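Long-range contacts in CG5036 (Drosophila melanogaster, PDB 4IGU), which probably binds G-protein alpha subunits through its RGS domain, speeding GTP hydrolysis and slowing GDP release: residues Leu53-Cys58 / Glu114-Ile119; Glu49-Phe54 / Arg88-Asp93. All coordinates share one frame; numbering follows the deposited sequence.

Contact 1: Leu53-Cys58 / Glu114-Ile119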
ATOM      1  N   LEU A  53      -3.959   0.044  -1.153  1.00 10.72           N
ATOM      2  CA  LEU A  53      -4.645  -0.764  -2.150  1.00 11.36           C
ATOM      3  C   LEU A  53      -4.021  -0.537  -3.542  1.00 11.87           C
ATOM      4  O   LEU A  53      -3.822  -1.488  -4.310  1.00 11.47           O
ATOM      5  CB  LEU A  53      -6.152  -0.472  -2.136  1.00 11.26           C
ATOM      6  CG  LEU A  53      -6.844  -0.989  -0.860  1.00 16.81           C
ATOM      7  CD1 LEU A  53      -8.192  -0.329  -0.616  1.00 23.15           C
ATOM      8  CD2 LEU A  53      -7.016  -2.500  -0.938  1.00 17.16           C
ATOM      9  N   PHE A  54      -3.683   0.709  -3.855  1.00 11.50           N
ATOM     10  CA  PHE A  54      -2.976   1.006  -5.110  1.00 12.45           C
ATOM     11  C   PHE A  54      -1.631   0.307  -5.112  1.00  8.61           C
ATOM     12  O   PHE A  54      -1.248  -0.337  -6.097  1.00 13.68           O
ATOM     13  CB  PHE A  54      -2.790   2.522  -5.274  1.00 10.42           C
ATOM     14  CG  PHE A  54      -1.845   2.918  -6.399  1.00 12.60           C
ATOM     15  CD1 PHE A  54      -2.190   2.710  -7.733  1.00 14.03           C
ATOM     16  CD2 PHE A  54      -0.637   3.547  -6.117  1.00 12.10           C
ATOM     17  CE1 PHE A  54      -1.335   3.100  -8.764  1.00 10.00           C
ATOM     18  CE2 PHE A  54       0.229   3.938  -7.147  1.00  8.61           C
ATOM     19  CZ  PHE A  54      -0.117   3.708  -8.466  1.00  9.87           C
ATOM     20  N   TRP A  55      -0.916   0.413  -3.994  1.00 11.42           N
ATOM     21  CA  TRP A  55       0.415  -0.185  -3.882  1.00 10.18           C
ATOM     22  C   TRP A  55       0.356  -1.707  -4.046  1.00 14.94           C
ATOM     23  O   TRP A  55       1.180  -2.305  -4.739  1.00 11.27           O
ATOM     24  CB  TRP A  55       1.087   0.200  -2.550  1.00 10.80           C
ATOM     25  CG  TRP A  55       2.545  -0.219  -2.505  1.00 14.31           C
ATOM     26  CD1 TRP A  55       3.620   0.498  -2.942  1.00 14.28           C
ATOM     27  CD2 TRP A  55       3.066  -1.473  -2.036  1.00 12.00           C
ATOM     28  NE1 TRP A  55       4.781  -0.224  -2.761  1.00 12.86           N
ATOM     29  CE2 TRP A  55       4.462  -1.439  -2.208  1.00 13.78           C
ATOM     30  CE3 TRP A  55       2.478  -2.621  -1.483  1.00 15.14           C
ATOM     31  CZ2 TRP A  55       5.291  -2.505  -1.841  1.00 16.32           C
ATOM     32  CZ3 TRP A  55       3.300  -3.681  -1.120  1.00 17.32           C
ATOM     33  CH2 TRP A  55       4.693  -3.614  -1.297  1.00 13.44           C
ATOM     34  N   LEU A  56      -0.635  -2.334  -3.431  1.00 12.03           N
ATOM     35  CA  LEU A  56      -0.812  -3.771  -3.598  1.00  9.84           C
ATOM     36  C   LEU A  56      -1.201  -4.134  -5.040  1.00 10.89           C
ATOM     37  O   LEU A  56      -0.799  -5.183  -5.559  1.00 10.04           O
ATOM     38  CB  LEU A  56      -1.855  -4.284  -2.607  1.00 18.72           C
ATOM     39  CG  LEU A  56      -1.424  -4.200  -1.147  1.00 17.36           C
ATOM     40  CD1 LEU A  56      -2.626  -4.428  -0.252  1.00  9.65           C
ATOM     41  CD2 LEU A  56      -0.327  -5.215  -0.861  1.00 14.99           C
ATOM     42  N   ALA A  57      -1.987  -3.281  -5.685  1.00 11.85           N
ATOM     43  CA  ALA A  57      -2.410  -3.558  -7.061  1.00  9.34           C
ATOM     44  C   ALA A  57      -1.220  -3.522  -8.001  1.00 10.51           C
ATOM     45  O   ALA A  57      -1.143  -4.315  -8.944  1.00  9.72           O
ATOM     46  CB  ALA A  57      -3.490  -2.559  -7.510  1.00 11.85           C
ATOM     47  N   CYS A  58      -0.306  -2.578  -7.773  1.00  9.80           N
ATOM     48  CA  CYS A  58       0.935  -2.523  -8.544  1.00 15.04           C
ATOM     49  C   CYS A  58       1.822  -3.756  -8.343  1.00 12.92           C
ATOM     50  O   CYS A  58       2.412  -4.251  -9.300  1.00 12.77           O
ATOM     51  CB  CYS A  58       1.721  -1.258  -8.224  1.00  8.64           C
ATOM     52  SG  CYS A  58       0.891   0.271  -8.777  1.00 11.40           S
ATOM     53  N   GLU A 114       6.904   4.878 -11.019  1.00  9.86           N
ATOM     54  CA  GLU A 114       7.083   6.202 -10.431  1.00 15.91           C
ATOM     55  C   GLU A 114       5.982   6.546  -9.430  1.00 12.87           C
ATOM     56  O   GLU A 114       6.251   7.137  -8.380  1.00 10.91           O
ATOM     57  CB  GLU A 114       7.157   7.272 -11.533  1.00 18.87           C
ATOM     58  CG  GLU A 114       8.343   7.109 -12.460  1.00 17.76           C
ATOM     59  CD  GLU A 114       9.374   8.221 -12.314  1.00 32.79           C
ATOM     60  OE1 GLU A 114      10.024   8.549 -13.332  1.00 35.69           O
ATOM     61  OE2 GLU A 114       9.540   8.757 -11.191  1.00 34.28           O
ATOM     62  N   ALA A 115       4.742   6.180  -9.744  1.00 11.57           N
ATOM     63  CA  ALA A 115       3.643   6.478  -8.836  1.00 13.86           C
ATOM     64  C   ALA A 115       3.706   5.550  -7.632  1.00 12.95           C
ATOM     65  O   ALA A 115       3.476   5.978  -6.493  1.00 13.97           O
ATOM     66  CB  ALA A 115       2.283   6.368  -9.549  1.00 10.18           C
ATOM     67  N   GLN A 116       4.015   4.279  -7.868  1.00 10.42           N
ATOM     68  CA  GLN A 116       4.053   3.316  -6.763  1.00 10.26           C
ATOM     69  C   GLN A 116       5.085   3.737  -5.715  1.00 14.38           C
ATOM     70  O   GLN A 116       4.813   3.691  -4.512  1.00 12.26           O
ATOM     71  CB  GLN A 116       4.339   1.898  -7.273  1.00 15.27           C
ATOM     72  CG  GLN A 116       4.362   0.838  -6.161  1.00 11.39           C
ATOM     73  CD  GLN A 116       4.789  -0.537  -6.657  1.00 17.35           C
ATOM     74  OE1 GLN A 116       5.465  -0.660  -7.681  1.00 16.94           O
ATOM     75  NE2 GLN A 116       4.405  -1.576  -5.924  1.00 13.64           N
ATOM     76  N   ILE A 117       6.252   4.190  -6.173  1.00 12.51           N
ATOM     77  CA  ILE A 117       7.302   4.653  -5.261  1.00 17.07           C
ATOM     78  C   ILE A 117       6.863   5.883  -4.470  1.00 12.89           C
ATOM     79  O   ILE A 117       7.077   5.978  -3.256  1.00 14.70           O
ATOM     80  CB  ILE A 117       8.591   4.994  -6.023  1.00 14.63           C
ATOM     81  CG1 ILE A 117       9.153   3.755  -6.710  1.00 21.79           C
ATOM     82  CG2 ILE A 117       9.631   5.588  -5.085  1.00 25.10           C
ATOM     83  CD1 ILE A 117      10.267   4.076  -7.706  1.00 22.98           C
ATOM     84  N   GLN A 118       6.262   6.837  -5.165  1.00 13.21           N
ATOM     85  CA  GLN A 118       5.765   8.051  -4.529  1.00 15.25           C
ATOM     86  C   GLN A 118       4.741   7.710  -3.438  1.00 12.66           C
ATOM     87  O   GLN A 118       4.762   8.270  -2.332  1.00 13.17           O
ATOM     88  CB  GLN A 118       5.145   8.942  -5.608  1.00 19.03           C
ATOM     89  CG  GLN A 118       4.801  10.352  -5.183  1.00 30.77           C
ATOM     90  CD  GLN A 118       4.848  11.332  -6.353  1.00 35.56           C
ATOM     91  OE1 GLN A 118       3.812  11.723  -6.908  1.00 30.72           O
ATOM     92  NE2 GLN A 118       6.057  11.738  -6.728  1.00 36.35           N
ATOM     93  N   ILE A 119       3.860   6.763  -3.731  1.00 14.30           N
ATOM     94  CA  ILE A 119       2.861   6.350  -2.748  1.00 12.37           C
ATOM     95  C   ILE A 119       3.470   5.521  -1.595  1.00 12.33           C
ATOM     96  O   ILE A 119       3.072   5.677  -0.436  1.00 12.04           O
ATOM     97  CB  ILE A 119       1.678   5.607  -3.412  1.00 13.29           C
ATOM     98  CG1 ILE A 119       0.991   6.512  -4.444  1.00 16.09           C
ATOM     99  CG2 ILE A 119       0.675   5.134  -2.356  1.00 14.26           C
ATOM    100  CD1 ILE A 119       0.522   7.830  -3.876  1.00 14.42           C
TER
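Gln116 reaches out from helix 113-132 and lays its side chain against Trp55 and Cys58 of helix 50-61. Its CG is anti to the backbone N (chi1 -179°), and the chain stays extended to the amide. Gln116 CG packs 3.3 Å from Trp55 CD1. Of the amide, Gln116 NE2 alone lies over a face of the indole, 3.5 Å above the Trp55 ring plane and offset toward the rim. The amide plane is tilted 53° to the ring. Cys58 CB backs the amide, 3.5 Å from Gln116 CD. Glu59, just past the segment, accepts a hydrogen bond from Gln116 NE2. An alanine in place of Trp55 would probably open a gap beside Gln116 CG and NE2 and leave the amide held mainly by Glu59 and Cys58.

The apolar part centres on Phe54. Its edge meets Ala115, with Phe54 CZ 3.7 Å from Ala115 CB. The Ile119 side chain crosses that of Phe54 at about a right angle, its CG1 3.8 Å from Phe54 CD2.

The axes of the two segments approach to 9.7 Å, their directions 139° apart, nearer antiparallel than parallel. Across these segments the join rests on shape and dispersion, with the one buried amide tied to a carboxylate.

Contact 2: Glu49-Phe54 / Arg88-Asp93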
ATOM      1  N   GLU A  49      -6.891   4.603   2.703  1.00 17.10           N
ATOM      2  CA  GLU A  49      -6.622   3.198   2.395  1.00 20.32           C
ATOM      3  C   GLU A  49      -6.364   2.970   0.903  1.00 16.97           C
ATOM      4  O   GLU A  49      -5.809   1.943   0.524  1.00 13.04           O
ATOM      5  CB  GLU A  49      -7.728   2.268   2.927  1.00 22.44           C
ATOM      6  CG  GLU A  49      -8.975   2.189   2.075  1.00 26.46           C
ATOM      7  CD  GLU A  49      -9.924   3.334   2.333  1.00 32.08           C
ATOM      8  OE1 GLU A  49      -9.522   4.310   3.013  1.00 35.80           O
ATOM      9  OE2 GLU A  49     -11.076   3.261   1.855  1.00 33.17           O
ATOM     10  N   GLU A  50      -6.740   3.934   0.062  1.00 15.24           N
ATOM     11  CA  GLU A  50      -6.469   3.826  -1.371  1.00 15.66           C
ATOM     12  C   GLU A  50      -4.971   3.795  -1.655  1.00 14.87           C
ATOM     13  O   GLU A  50      -4.546   3.286  -2.694  1.00 13.61           O
ATOM     14  CB  GLU A  50      -7.114   4.979  -2.151  1.00 12.84           C
ATOM     15  CG  GLU A  50      -6.545   6.342  -1.821  1.00 16.03           C
ATOM     16  CD  GLU A  50      -7.288   6.998  -0.683  1.00 24.52           C
ATOM     17  OE1 GLU A  50      -8.116   6.302  -0.048  1.00 27.95           O
ATOM     18  OE2 GLU A  50      -7.056   8.202  -0.443  1.00 21.79           O
ATOM     19  N   ASN A  51      -4.178   4.336  -0.735  1.00 10.35           N
ATOM     20  CA  ASN A  51      -2.725   4.309  -0.882  1.00 12.56           C
ATOM     21  C   ASN A  51      -2.146   2.889  -0.873  1.00 10.76           C
ATOM     22  O   ASN A  51      -1.349   2.521  -1.742  1.00 13.54           O
ATOM     23  CB  ASN A  51      -2.074   5.167   0.207  1.00 16.89           C
ATOM     24  CG  ASN A  51      -2.165   6.647  -0.094  1.00 20.04           C
ATOM     25  OD1 ASN A  51      -2.433   7.034  -1.230  1.00 16.16           O
ATOM     26  ND2 ASN A  51      -1.926   7.489   0.918  1.00 19.32           N
ATOM     27  N   ILE A  52      -2.531   2.084   0.108  1.00  9.08           N
ATOM     28  CA  ILE A  52      -2.012   0.720   0.166  1.00 11.55           C
ATOM     29  C   ILE A  52      -2.687  -0.202  -0.865  1.00 14.43           C
ATOM     30  O   ILE A  52      -2.061  -1.126  -1.403  1.00 13.24           O
ATOM     31  CB  ILE A  52      -2.080   0.133   1.610  1.00 11.05           C
ATOM     32  CG1 ILE A  52      -1.139  -1.064   1.747  1.00 12.91           C
ATOM     33  CG2 ILE A  52      -3.535  -0.206   1.996  1.00 11.69           C
ATOM     34  CD1 ILE A  52      -0.967  -1.561   3.166  1.00 15.42           C
ATOM     35  N   LEU A  53      -3.959   0.044  -1.153  1.00 10.72           N
ATOM     36  CA  LEU A  53      -4.645  -0.764  -2.150  1.00 11.36           C
ATOM     37  C   LEU A  53      -4.021  -0.537  -3.542  1.00 11.87           C
ATOM     38  O   LEU A  53      -3.822  -1.488  -4.310  1.00 11.47           O
ATOM     39  CB  LEU A  53      -6.152  -0.472  -2.136  1.00 11.26           C
ATOM     40  CG  LEU A  53      -6.844  -0.989  -0.860  1.00 16.81           C
ATOM     41  CD1 LEU A  53      -8.192  -0.329  -0.616  1.00 23.15           C
ATOM     42  CD2 LEU A  53      -7.016  -2.500  -0.938  1.00 17.16           C
ATOM     43  N   PHE A  54      -3.683   0.709  -3.855  1.00 11.50           N
ATOM     44  CA  PHE A  54      -2.976   1.006  -5.110  1.00 12.45           C
ATOM     45  C   PHE A  54      -1.631   0.307  -5.112  1.00  8.61           C
ATOM     46  O   PHE A  54      -1.248  -0.337  -6.097  1.00 13.68           O
ATOM     47  CB  PHE A  54      -2.790   2.522  -5.274  1.00 10.42           C
ATOM     48  CG  PHE A  54      -1.845   2.918  -6.399  1.00 12.60           C
ATOM     49  CD1 PHE A  54      -2.190   2.710  -7.733  1.00 14.03           C
ATOM     50  CD2 PHE A  54      -0.637   3.547  -6.117  1.00 12.10           C
ATOM     51  CE1 PHE A  54      -1.335   3.100  -8.764  1.00 10.00           C
ATOM     52  CE2 PHE A  54       0.229   3.938  -7.147  1.00  8.61           C
ATOM     53  CZ  PHE A  54      -0.117   3.708  -8.466  1.00  9.87           C
ATOM     54  N   ARG A  88     -11.651   7.897  -4.835  1.00 17.44           N
ATOM     55  CA  ARG A  88     -10.681   8.812  -4.252  1.00 21.00           C
ATOM     56  C   ARG A  88      -9.301   8.462  -4.771  1.00 20.67           C
ATOM     57  O   ARG A  88      -8.727   7.427  -4.406  1.00 19.35           O
ATOM     58  CB  ARG A  88     -10.689   8.759  -2.723  1.00 22.14           C
ATOM     59  CG  ARG A  88      -9.664   9.724  -2.092  1.00 30.09           C
ATOM     60  CD  ARG A  88      -9.965  10.024  -0.618  1.00 31.84           C
ATOM     61  NE  ARG A  88     -10.007   8.803   0.177  1.00 27.83           N
ATOM     62  CZ  ARG A  88     -11.095   8.327   0.777  1.00 34.86           C
ATOM     63  NH1 ARG A  88     -12.245   8.978   0.701  1.00 32.64           N
ATOM     64  NH2 ARG A  88     -11.025   7.197   1.467  1.00 33.06           N
ATOM     65  N   GLU A  89      -8.759   9.326  -5.618  1.00 14.11           N
ATOM     66  CA  GLU A  89      -7.497   9.006  -6.266  1.00 18.14           C
ATOM     67  C   GLU A  89      -6.314   9.169  -5.312  1.00 21.25           C
ATOM     68  O   GLU A  89      -6.378   9.952  -4.356  1.00 16.69           O
ATOM     69  CB  GLU A  89      -7.311   9.847  -7.536  1.00 21.38           C
ATOM     70  CG  GLU A  89      -7.065  11.325  -7.288  1.00 26.98           C
ATOM     71  CD  GLU A  89      -7.510  12.196  -8.458  1.00 43.10           C
ATOM     72  OE1 GLU A  89      -7.012  13.339  -8.569  1.00 55.45           O
ATOM     73  OE2 GLU A  89      -8.365  11.741  -9.255  1.00 38.57           O
ATOM     74  N   VAL A  90      -5.246   8.413  -5.566  1.00 12.79           N
ATOM     75  CA  VAL A  90      -3.988   8.615  -4.864  1.00 13.06           C
ATOM     76  C   VAL A  90      -3.386   9.948  -5.326  1.00 16.83           C
ATOM     77  O   VAL A  90      -3.655  10.404  -6.439  1.00 14.61           O
ATOM     78  CB  VAL A  90      -2.992   7.465  -5.113  1.00 12.43           C
ATOM     79  CG1 VAL A  90      -3.492   6.162  -4.494  1.00 13.25           C
ATOM     80  CG2 VAL A  90      -2.724   7.285  -6.616  1.00 15.80           C
ATOM     81  N   SER A  91      -2.583  10.572  -4.471  1.00 14.51           N
ATOM     82  CA  SER A  91      -2.041  11.896  -4.761  1.00 18.83           C
ATOM     83  C   SER A  91      -0.736  11.779  -5.537  1.00 13.21           C
ATOM     84  O   SER A  91       0.254  11.275  -5.009  1.00 18.52           O
ATOM     85  CB  SER A  91      -1.800  12.681  -3.463  1.00 20.84           C
ATOM     86  OG  SER A  91      -2.939  12.648  -2.621  1.00 36.02           O
ATOM     87  N   LEU A  92      -0.739  12.246  -6.787  1.00 17.53           N
ATOM     88  CA  LEU A  92       0.453  12.202  -7.634  1.00 18.27           C
ATOM     89  C   LEU A  92       0.720  13.594  -8.197  1.00 20.41           C
ATOM     90  O   LEU A  92      -0.220  14.296  -8.572  1.00 21.28           O
ATOM     91  CB  LEU A  92       0.258  11.214  -8.793  1.00 17.26           C
ATOM     92  CG  LEU A  92      -0.115   9.764  -8.456  1.00 18.71           C
ATOM     93  CD1 LEU A  92      -0.414   8.965  -9.715  1.00 17.10           C
ATOM     94  CD2 LEU A  92       0.989   9.100  -7.667  1.00 16.32           C
ATOM     95  N   ASP A  93       1.988  13.994  -8.268  1.00 20.56           N
ATOM     96  CA  ASP A  93       2.325  15.291  -8.862  1.00 20.99           C
ATOM     97  C   ASP A  93       2.204  15.230 -10.393  1.00 22.97           C
ATOM     98  O   ASP A  93       2.150  14.146 -10.968  1.00 17.99           O
ATOM     99  CB  ASP A  93       3.713  15.781  -8.402  1.00 23.81           C
ATOM    100  CG  ASP A  93       4.845  14.814  -8.771  1.00 26.89           C
ATOM    101  OD1 ASP A  93       4.885  14.330  -9.921  1.00 24.24           O
ATOM    102  OD2 ASP A  93       5.702  14.534  -7.905  1.00 32.25           O
TER
HETATM  103  O   HOH W   1      -5.755   9.982  -1.826  1.00 22.24           O
HETATM  104  O   HOH W   2      -2.619   9.689  -1.904  1.00 21.95           O
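Arg88 and Glu50 form the main polar link between the start of helix 50-61 and the loop that follows helix 67-81. Arg88 NE lies 3.1 Å from both Glu50 OE1 and Glu50 OE2. Both hydrogen bonds are weak, the N-H to OE1 angle being 146°. Arg88 NH2 adds a third weak bond to OE1. The carboxylate and guanidinium planes are 56° apart, so the two groups do not pair flat, although Glu50 OE2 and Glu49 OE1 both lie at the guanidinium edge, near its plane. Glu49 extends the network through a long salt bridge, with its OE1 3.6 Å from Arg88 NH2.

Val90 is the apolar partner. Its CG1 packs 3.5 Å from Asn51 OD1 and 3.8 Å from Phe54 CB. It also touches the backbone O of Glu50. Val90 CG2 lies over one face of the Phe54 ring, toward the rim.

Two waters bridge the segments. Water 1 donates to Glu50 OE2 and to Glu89 O, at 2.6 Å from each. Water 2 donates to Asn51 OD1 and accepts from Ser91 N. Both waters thus tie helix side chains to the loop backbone.

Torsions help to place the acid. Glu50 CG stands between the backbone N and the carbonyl carbon (chi1 65°), and the chain bends at chi2, which turns the carboxylate across the Arg88 side chain. Farther along, Asp93 is the N-cap of helix 94-103, bonding Val96 N through its OD1.

The loop is fixed on its other sides too. Val90 makes backbone hydrogen bonds with Tyr81, at the end of helix 67-81, and its side chain touches Ile119 of helix 113-132. Arg88 rests on Phe47. Segment 88-93 runs past the N-terminal part of helix 50-61, linking helices 67-81 and 94-103.

In the fold
Both contacts use helix 50-61, and their centres lie about 7 Å apart. Contact 1 is buried and joins that helix to helix 113-132. Contact 2 is partly buried and joins its N-terminal part to a loop. Their chemistry follows this difference. Contact 1 pairs apolar and aromatic packing with one buried amide and has no charge pair across it, while contact 2 sets a charged, water-bridged rim beside one valine. Phe54 serves both. The two also touch directly: Gln118 NE2 probably bonds Asp93 OD2, and Ala115 CB packs on Leu92 CD2. Loop 88-93 thus adjoins both helices of contact 1.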